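Local coordinates for protein class I SAM-dependent methyltransferase (Silicibacter pomeroyi DSS-3, PDB 3CVO) that is of unknown function but probably binds S-adenosylmethionine and transfers its methyl group, having the Rossmann-like fold of class I methyltransferases, at residues A[26-31]-A[43-48]; A[62-67]-A[82-87]; A[135-140]-A[148-153]. All blocks are in the same frame, centred on the assembly; numbering follows the deposited sequence. Where two conformers were deposited one is given.

How the interactions relate
All three contacts are buried and apolar, and each packs a helix against a neighbouring element around one mostly parallel sheet. Interaction 1 joins two helices, 18-30 and 41-47, whereas interactions 2 and 3 each lay a helix on the strand that follows it. Interactions 1 and 2 meet on one face of the sheet, where T43 CG2 packs on V82 and I84. Interaction 3 lies on the other face, about 20 Å from interaction 2 between centres; yet A27 reaches L151, whose neighbour L150 faces helix 133-143. Polar groups differ: a tyrosine ending on a glutamate in interaction 1, an outward arginine holding a sulfate and an ethanediol in interaction 2, and a threonine bonded within its own helix in interaction 3.

Interaction 1: residues A[26-31]-A[43-48]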
loop_
_atom_site.group_PDB
_atom_site.type_symbol
_atom_site.label_atom_id
_atom_site.label_comp_id
_atom_site.label_asym_id
_atom_site.label_seq_id
_atom_site.Cartn_x
_atom_site.Cartn_y
_atom_site.Cartn_z
HETATM N N MSE A 26 9.430 22.031 23.317
HETATM C CA MSE A 26 8.650 21.528 24.444
HETATM C C MSE A 26 8.291 20.053 24.229
HETATM O O MSE A 26 8.396 19.261 25.155
HETATM C CB MSE A 26 7.399 22.361 24.672
HETATM C CG MSE A 26 7.705 23.727 25.255
HETATM SE SE MSE A 26 6.116 24.877 25.342
HETATM C CE MSE A 26 7.012 26.512 26.000
ATOM N N ALA A 27 7.925 19.688 22.994
ATOM C CA ALA A 27 7.517 18.319 22.677
ATOM C C ALA A 27 8.692 17.400 22.912
ATOM O O ALA A 27 8.563 16.314 23.472
ATOM C CB ALA A 27 7.039 18.203 21.205
ATOM N N TYR A 28 9.849 17.858 22.458
ATOM C CA TYR A 28 11.091 17.080 22.525
ATOM C C TYR A 28 11.573 16.937 23.974
ATOM O O TYR A 28 12.155 15.921 24.366
ATOM C CB TYR A 28 12.197 17.723 21.665
ATOM C CG TYR A 28 12.099 17.397 20.180
ATOM C CD1 TYR A 28 10.927 16.900 19.619
ATOM C CD2 TYR A 28 13.194 17.543 19.349
ATOM C CE1 TYR A 28 10.864 16.567 18.272
ATOM C CE2 TYR A 28 13.139 17.217 18.001
ATOM C CZ TYR A 28 11.975 16.736 17.454
ATOM O OH TYR A 28 11.898 16.395 16.069
ATOM N N GLU A 29 11.299 17.969 24.763
ATOM C CA GLU A 29 11.692 17.982 26.178
ATOM C C GLU A 29 10.895 16.928 26.895
ATOM O O GLU A 29 11.420 16.196 27.725
ATOM C CB GLU A 29 11.517 19.366 26.818
ATOM C CG GLU A 29 12.626 20.284 26.359
ATOM C CD GLU A 29 12.575 21.703 26.913
ATOM O OE1 GLU A 29 11.517 22.139 27.430
ATOM O OE2 GLU A 29 13.613 22.395 26.795
ATOM N N GLU A 30 9.635 16.822 26.506
ATOM C CA GLU A 30 8.671 15.927 27.153
ATOM C C GLU A 30 8.844 14.464 26.713
ATOM O O GLU A 30 8.527 13.560 27.448
ATOM C CB GLU A 30 7.210 16.370 26.905
ATOM C CG GLU A 30 6.722 17.533 27.763
ATOM N N ALA A 31 9.310 14.250 25.495
ATOM C CA ALA A 31 9.526 12.901 24.921
ATOM C C ALA A 31 10.808 12.245 25.407
ATOM O O ALA A 31 11.787 12.919 25.714
ATOM C CB ALA A 31 9.616 13.014 23.381
ATOM N N THR A 43 16.887 18.086 14.687
ATOM C CA THR A 43 17.684 16.971 15.146
ATOM C C THR A 43 18.714 17.462 16.148
ATOM O O THR A 43 18.990 16.796 17.131
ATOM C CB THR A 43 18.445 16.316 13.967
ATOM O OG1 THR A 43 17.534 16.075 12.864
ATOM C CG2 THR A 43 19.087 15.011 14.429
ATOM N N VAL A 44 19.264 18.651 15.879
ATOM C CA VAL A 44 20.230 19.304 16.796
ATOM C C VAL A 44 19.524 19.661 18.097
ATOM O O VAL A 44 20.054 19.463 19.177
ATOM C CB VAL A 44 20.893 20.564 16.153
ATOM C CG1 VAL A 44 21.774 21.332 17.175
ATOM C CG2 VAL A 44 21.712 20.159 14.921
ATOM N N VAL A 45 18.311 20.175 17.977
ATOM C CA VAL A 45 17.483 20.458 19.148
ATOM C C VAL A 45 17.327 19.220 20.037
ATOM O O VAL A 45 17.435 19.305 21.267
ATOM C CB VAL A 45 16.084 21.021 18.812
ATOM C CG1 VAL A 45 15.234 21.085 20.092
ATOM C CG2 VAL A 45 16.188 22.397 18.162
ATOM N N ALA A 46 17.150 18.068 19.407
ATOM C CA ALA A 46 16.951 16.813 20.140
ATOM C C ALA A 46 18.264 16.325 20.764
ATOM O O ALA A 46 18.318 15.879 21.924
ATOM C CB ALA A 46 16.380 15.737 19.215
ATOM N N ALA A 47 19.323 16.447 19.970
ATOM C CA ALA A 47 20.662 16.000 20.338
ATOM C C ALA A 47 21.183 16.689 21.588
ATOM O O ALA A 47 21.982 16.132 22.327
ATOM C CB ALA A 47 21.642 16.235 19.175
ATOM N N GLU A 48 20.731 17.917 21.795
ATOM C CA GLU A 48 21.266 18.778 22.836
ATOM C C GLU A 48 20.538 18.589 24.142
ATOM O O GLU A 48 20.909 19.146 25.149
ATOM C CB GLU A 48 21.206 20.237 22.402
ATOM C CG GLU A 48 22.171 20.512 21.264
ATOM C CD GLU A 48 22.289 21.986 20.909
ATOM O OE1 GLU A 48 21.323 22.761 21.150
ATOM O OE2 GLU A 48 23.365 22.344 20.374
#
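Y28 reaches from helix 18-30 to A46 and V45 of helix 41-47 and supplies all of the contact from its side. Its chi1 of -81° places CG anti to the carbonyl carbon and beside the backbone N, which swings the ring out of its own helix and across the gap. One side of the ring does the touching: CD2 comes to 3.7 Å from A46 CB, and CE2 lies at 3.8 Å from the same methyl. The approach is oblique, so the alanine methyl sits neither squarely over the ring nor in its plane, while the backbone N of A46 lies at the ring edge. With no longer side chain at A46, the aromatic carbons come close to the helix backbone itself, Y28 CD2 standing 3.9 Å from A46 CA.

V45 adds a looser contact. Its chi1 of 172° turns CG1 beside the carbonyl carbon, and this branch meets Y28 CD2 at 4.2 Å, again obliquely.

Beyond the contact, the hydroxyl of Y28 is hydrogen-bonded to E36, whose other carboxylate oxygen pairs with T43 OG1. E36 thus ties both helices to strand 33-37, next to the glycine-rich turn that in class I methyltransferases usually cradles the cofactor.

The chemistry is therefore divided along one side chain. The CD2-CE2 side of the Y28 ring packs against A46 and V45 by van der Waals contact alone, and its buried oxygen is satisfied by a carboxylate on the sheet, which probably helps hold the ring in place.

Interaction 2: residues A[62-67]-A[82-87]; sequences AWARMM and VNIVWT. With SO4 (sulfate ion), chain E; EDO (1,2-ethanediol), chain I.
I84 turns both branches of its side chain to the helix: chi1 of -57° sets CG2 anti to the backbone N, pointing to A64, and leaves CG1 beside that N, pointing to M67. I84 CG2 lies 3.7 Å from A64 CB, and I84 CG1 is 4.2 Å from M67 CB, so the isoleucine straddles one turn of helix 61-73. Two residues on, W86 offers only its CB, 4.1 Å from A64 CB. The single methyl of A64 is thus shared by two strand side chains, and its small size probably lets the helix lie close to the strand.

The CG of selenomethionine M67 stands 3.8 Å above one face of the W63 ring, offset toward the rim. That contact lies along the helix, on the flank of the interface.

R65 points away from the strand. A sulfate lies at the edge of the R65 guanidinium, near its plane: R65 NH1 donates to sulfate O3 at 2.9 Å, nearly straight at 164°, and R65 NH2 to sulfate O4 at 3.0 Å. An ethanediol lies along the neighbouring edge, its O1 at 2.8 Å from R65 NH2 and its O2 at 3.3 Å from R65 NE. Both ligands probably come from the crystallisation liquor.

Helix and strand run almost antiparallel, at 165°, as expected of the second half of a beta-alpha-beta crossover that starts at strand 53-58. Strand 81-86 borders the sheet in this chain. There W86 NE1 is hydrogen-bonded to S59 O, E58 also touches A64, and T43 of helix 41-47 packs against M67 and I84.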
loop_
_atom_site.group_PDB
_atom_site.type_symbol
_atom_site.label_atom_id
_atom_site.label_comp_id
_atom_site.label_asym_id
_atom_site.label_seq_id
_atom_site.Cartn_x
_atom_site.Cartn_y
_atom_site.Cartn_z
ATOM N N ALA A 62 23.833 12.905 0.861
ATOM C CA ALA A 62 24.919 13.874 1.117
ATOM C C ALA A 62 24.629 14.727 2.344
ATOM O O ALA A 62 25.519 15.021 3.144
ATOM C CB ALA A 62 25.218 14.724 -0.132
ATOM N N TRP A 63 23.362 15.051 2.531
ATOM C CA TRP A 63 22.943 15.747 3.737
ATOM C C TRP A 63 23.015 14.836 4.959
ATOM O O TRP A 63 23.488 15.258 6.004
ATOM C CB TRP A 63 21.551 16.328 3.561
ATOM C CG TRP A 63 21.029 17.054 4.727
ATOM C CD1 TRP A 63 19.979 16.684 5.492
ATOM C CD2 TRP A 63 21.496 18.307 5.260
ATOM N NE1 TRP A 63 19.750 17.614 6.458
ATOM C CE2 TRP A 63 20.660 18.627 6.336
ATOM C CE3 TRP A 63 22.532 19.183 4.929
ATOM C CZ2 TRP A 63 20.843 19.773 7.135
ATOM C CZ3 TRP A 63 22.710 20.327 5.711
ATOM C CH2 TRP A 63 21.865 20.606 6.805
ATOM N N ALA A 64 22.628 13.569 4.823
ATOM C CA ALA A 64 22.784 12.636 5.933
ATOM C C ALA A 64 24.247 12.552 6.368
ATOM O O ALA A 64 24.557 12.534 7.544
ATOM C CB ALA A 64 22.221 11.207 5.595
ATOM N N ARG A 65 25.144 12.566 5.398
ATOM C CA ARG A 65 26.585 12.463 5.667
ATOM C C ARG A 65 27.057 13.707 6.421
ATOM O O ARG A 65 27.799 13.635 7.407
ATOM C CB ARG A 65 27.359 12.313 4.370
ATOM C CG ARG A 65 28.803 11.977 4.557
ATOM C CD ARG A 65 29.497 12.010 3.206
ATOM N NE ARG A 65 29.025 10.916 2.355
ATOM C CZ ARG A 65 28.424 11.060 1.175
ATOM N NH1 ARG A 65 28.199 12.259 0.663
ATOM N NH2 ARG A 65 28.039 9.978 0.501
HETATM N N MSE A 66 26.556 14.846 6.000
HETATM C CA MSE A 66 26.839 16.100 6.740
HETATM C C MSE A 66 26.315 16.086 8.176
HETATM O O MSE A 66 27.006 16.530 9.077
HETATM C CB MSE A 66 26.299 17.325 5.997
HETATM C CG MSE A 66 27.140 17.649 4.803
HETATM SE SE MSE A 66 26.456 19.151 3.734
HETATM C CE MSE A 66 26.677 20.546 5.074
HETATM N N MSE A 67 25.095 15.603 8.381
HETATM C CA MSE A 67 24.488 15.555 9.723
HETATM C C MSE A 67 25.318 14.636 10.625
HETATM O O MSE A 67 25.565 14.933 11.802
HETATM C CB MSE A 67 23.037 15.074 9.644
HETATM C CG MSE A 67 22.107 16.070 8.993
HETATM SE SE MSE A 67 21.961 17.733 9.949
HETATM C CE MSE A 67 21.524 17.050 11.744
ATOM N N VAL A 82 21.715 9.504 18.752
ATOM C CA VAL A 82 21.082 10.030 17.549
ATOM C C VAL A 82 21.477 9.187 16.355
ATOM O O VAL A 82 22.662 9.058 16.033
ATOM C CB VAL A 82 21.472 11.501 17.324
ATOM C CG1 VAL A 82 20.834 12.033 16.031
ATOM C CG2 VAL A 82 21.076 12.331 18.535
ATOM N N ASN A 83 20.479 8.603 15.696
ATOM C CA ASN A 83 20.724 7.773 14.518
ATOM C C ASN A 83 20.114 8.379 13.275
ATOM O O ASN A 83 18.914 8.403 13.098
ATOM C CB ASN A 83 20.189 6.340 14.714
ATOM C CG ASN A 83 20.768 5.672 15.940
ATOM O OD1 ASN A 83 20.034 5.206 16.809
ATOM N ND2 ASN A 83 22.079 5.667 16.043
ATOM N N ILE A 84 20.988 8.822 12.391
ATOM C CA ILE A 84 20.590 9.397 11.108
ATOM C C ILE A 84 20.514 8.246 10.122
ATOM O O ILE A 84 21.490 7.532 9.918
ATOM C CB ILE A 84 21.628 10.423 10.565
ATOM C CG1 ILE A 84 21.877 11.561 11.562
ATOM C CG2 ILE A 84 21.187 10.931 9.168
ATOM C CD1 ILE A 84 20.643 12.384 11.892
ATOM N N VAL A 85 19.333 8.047 9.547
ATOM C CA VAL A 85 19.067 6.876 8.681
ATOM C C VAL A 85 18.781 7.302 7.249
ATOM O O VAL A 85 17.684 7.691 6.920
ATOM C CB VAL A 85 17.899 5.997 9.228
ATOM C CG1 VAL A 85 17.747 4.709 8.375
ATOM C CG2 VAL A 85 18.087 5.634 10.699
ATOM N N TRP A 86 19.827 7.263 6.423
ATOM C CA TRP A 86 19.690 7.475 4.973
ATOM C C TRP A 86 18.798 6.354 4.435
ATOM O O TRP A 86 19.066 5.189 4.608
ATOM C CB TRP A 86 21.022 7.577 4.228
ATOM C CG TRP A 86 20.755 7.697 2.785
ATOM C CD1 TRP A 86 19.987 8.655 2.167
ATOM C CD2 TRP A 86 21.124 6.772 1.776
ATOM N NE1 TRP A 86 19.882 8.391 0.830
ATOM C CE2 TRP A 86 20.578 7.242 0.556
ATOM C CE3 TRP A 86 21.837 5.574 1.778
ATOM C CZ2 TRP A 86 20.751 6.571 -0.628
ATOM C CZ3 TRP A 86 22.032 4.941 0.596
ATOM C CH2 TRP A 86 21.513 5.444 -0.598
ATOM N N THR A 87 17.693 6.772 3.841
ATOM C CA THR A 87 16.692 5.886 3.263
ATOM C C THR A 87 16.580 6.201 1.778
ATOM O O THR A 87 16.121 7.237 1.390
ATOM C CB THR A 87 15.380 6.055 4.039
ATOM O OG1 THR A 87 15.674 5.902 5.441
ATOM C CG2 THR A 87 14.327 5.033 3.624
HETATM S S SO4 E . 26.353 11.577 -2.607
HETATM O O1 SO4 E . 26.960 10.731 -3.639
HETATM O O2 SO4 E . 25.213 12.325 -3.157
HETATM O O3 SO4 E . 27.361 12.522 -2.124
HETATM O O4 SO4 E . 25.919 10.737 -1.504
HETATM C C1 EDO I . 28.943 6.565 2.153
HETATM O O1 EDO I . 28.032 7.654 2.050
HETATM C C2 EDO I . 30.030 7.024 3.093
HETATM O O2 EDO I . 29.457 8.053 3.902
#

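Interaction 3: residues A[135-140]-A[148-153]; sequences GCALAT and VTLLFD
A137 and T140 form a buried, apolar helix-on-sheet contact with V148, L150 and F152, near the centre of the molecule. Alternate residues of the strand face the helix, which runs antiparallel to it at 176°. T140 lies crosswise to both its partners: its methyl CG2 meets V148 CG2 at 3.9 Å, and L150 CD1 is 3.8 Å from T140 OG1. L150 CD1 also rests on the A137 backbone, 4.0 Å from A137 CA. A137 CB meets the F152 ring obliquely, 4.1 Å from F152 CE2.

These elements are the helix and last strand of the beta-alpha-beta unit 125-128, 133-143, 148-152 in the Rossmann-like sheet, and V126 of the first strand touches T140 and L150.

With OG1 beside the backbone N (chi1 -62°), the T140 hydroxyl turns back along its helix and donates to C136 O at 2.9 Å. That oxygen also accepts T140 N, the two donors arriving from opposite faces of the carbonyl plane. Replacing T140 by an alanine removes CG2 and OG1, and would probably open a gap beside V148 CG2 and L150 CD1 and leave C136 O without its hydroxyl donor. L168 of helix 165-168 covers both A137 and L150.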
loop_
_atom_site.group_PDB
_atom_site.type_symbol
_atom_site.label_atom_id
_atom_site.label_comp_id
_atom_site.label_asym_id
_atom_site.label_seq_id
_atom_site.Cartn_x
_atom_site.Cartn_y
_atom_site.Cartn_z
ATOM N N GLY A 135 2.064 10.497 3.826
ATOM C CA GLY A 135 2.358 9.081 3.978
ATOM C C GLY A 135 2.968 8.760 5.339
ATOM O O GLY A 135 2.647 7.762 5.950
ATOM N N CYS A 136 3.847 9.641 5.798
ATOM C CA CYS A 136 4.551 9.465 7.070
ATOM C C CYS A 136 3.553 9.641 8.222
ATOM O O CYS A 136 3.594 8.935 9.246
ATOM C CB CYS A 136 5.655 10.469 7.239
ATOM S SG CYS A 136 7.043 10.295 6.075
ATOM N N ALA A 137 2.639 10.571 8.039
ATOM C CA ALA A 137 1.646 10.826 9.072
ATOM C C ALA A 137 0.725 9.617 9.265
ATOM O O ALA A 137 0.431 9.165 10.404
ATOM C CB ALA A 137 0.828 12.119 8.774
ATOM N N LEU A 138 0.273 9.090 8.137
ATOM C CA LEU A 138 -0.569 7.863 8.118
ATOM C C LEU A 138 0.169 6.629 8.596
ATOM O O LEU A 138 -0.387 5.851 9.335
ATOM C CB LEU A 138 -1.225 7.616 6.743
ATOM C CG LEU A 138 -2.189 8.721 6.280
ATOM C CD1 LEU A 138 -2.820 8.236 4.930
ATOM C CD2 LEU A 138 -3.208 9.112 7.307
ATOM N N ALA A 139 1.417 6.482 8.190
ATOM C CA ALA A 139 2.264 5.390 8.638
ATOM C C ALA A 139 2.327 5.356 10.165
ATOM O O ALA A 139 2.153 4.321 10.761
ATOM C CB ALA A 139 3.651 5.495 8.031
ATOM N N THR A 140 2.417 6.542 10.768
ATOM C CA THR A 140 2.505 6.649 12.211
ATOM C C THR A 140 1.185 6.191 12.790
ATOM O O THR A 140 1.147 5.343 13.674
ATOM C CB THR A 140 2.823 8.098 12.644
ATOM O OG1 THR A 140 4.096 8.456 12.101
ATOM C CG2 THR A 140 2.821 8.261 14.170
ATOM N N VAL A 148 0.670 8.867 20.498
ATOM C CA VAL A 148 1.805 9.790 20.316
ATOM C C VAL A 148 1.369 11.210 19.963
ATOM O O VAL A 148 0.215 11.483 19.568
ATOM C CB VAL A 148 2.805 9.280 19.262
ATOM C CG1 VAL A 148 3.246 7.861 19.576
ATOM C CG2 VAL A 148 2.241 9.373 17.849
ATOM N N THR A 149 2.307 12.130 20.164
ATOM C CA THR A 149 2.221 13.455 19.560
ATOM C C THR A 149 2.909 13.418 18.226
ATOM O O THR A 149 4.016 12.900 18.087
ATOM C CB THR A 149 2.897 14.535 20.434
ATOM O OG1 THR A 149 2.209 14.599 21.670
ATOM C CG2 THR A 149 2.872 15.920 19.747
ATOM N N LEU A 150 2.202 13.934 17.234
ATOM C CA LEU A 150 2.759 14.133 15.883
ATOM C C LEU A 150 2.753 15.597 15.546
ATOM O O LEU A 150 1.770 16.310 15.682
ATOM C CB LEU A 150 2.021 13.280 14.823
ATOM C CG LEU A 150 2.703 13.331 13.446
ATOM C CD1 LEU A 150 2.664 11.949 12.765
ATOM C CD2 LEU A 150 2.138 14.383 12.524
ATOM N N LEU A 151 3.920 16.085 15.158
ATOM C CA LEU A 151 4.086 17.466 14.730
ATOM C C LEU A 151 4.300 17.465 13.219
ATOM O O LEU A 151 5.177 16.780 12.694
ATOM C CB LEU A 151 5.292 18.111 15.422
ATOM C CG LEU A 151 5.369 18.088 16.953
ATOM C CD1 LEU A 151 6.690 18.662 17.462
ATOM C CD2 LEU A 151 4.122 18.777 17.579
ATOM N N PHE A 152 3.456 18.186 12.521
ATOM C CA PHE A 152 3.477 18.175 11.059
ATOM C C PHE A 152 3.803 19.617 10.637
ATOM O O PHE A 152 2.982 20.534 10.746
ATOM C CB PHE A 152 2.113 17.715 10.568
ATOM C CG PHE A 152 2.005 17.354 9.087
ATOM C CD1 PHE A 152 2.544 18.144 8.111
ATOM C CD2 PHE A 152 1.299 16.218 8.691
ATOM C CE1 PHE A 152 2.389 17.843 6.766
ATOM C CE2 PHE A 152 1.136 15.904 7.353
ATOM C CZ PHE A 152 1.697 16.723 6.387
ATOM N N ASP A 153 5.013 19.811 10.140
ATOM C CA ASP A 153 5.435 21.149 9.740
ATOM C C ASP A 153 4.900 21.553 8.363
ATOM O O ASP A 153 4.698 20.710 7.485
ATOM C CB ASP A 153 6.940 21.288 9.761
ATOM C CG ASP A 153 7.389 22.738 9.907
ATOM O OD1 ASP A 153 6.584 23.647 10.299
ATOM O OD2 ASP A 153 8.578 22.970 9.637
#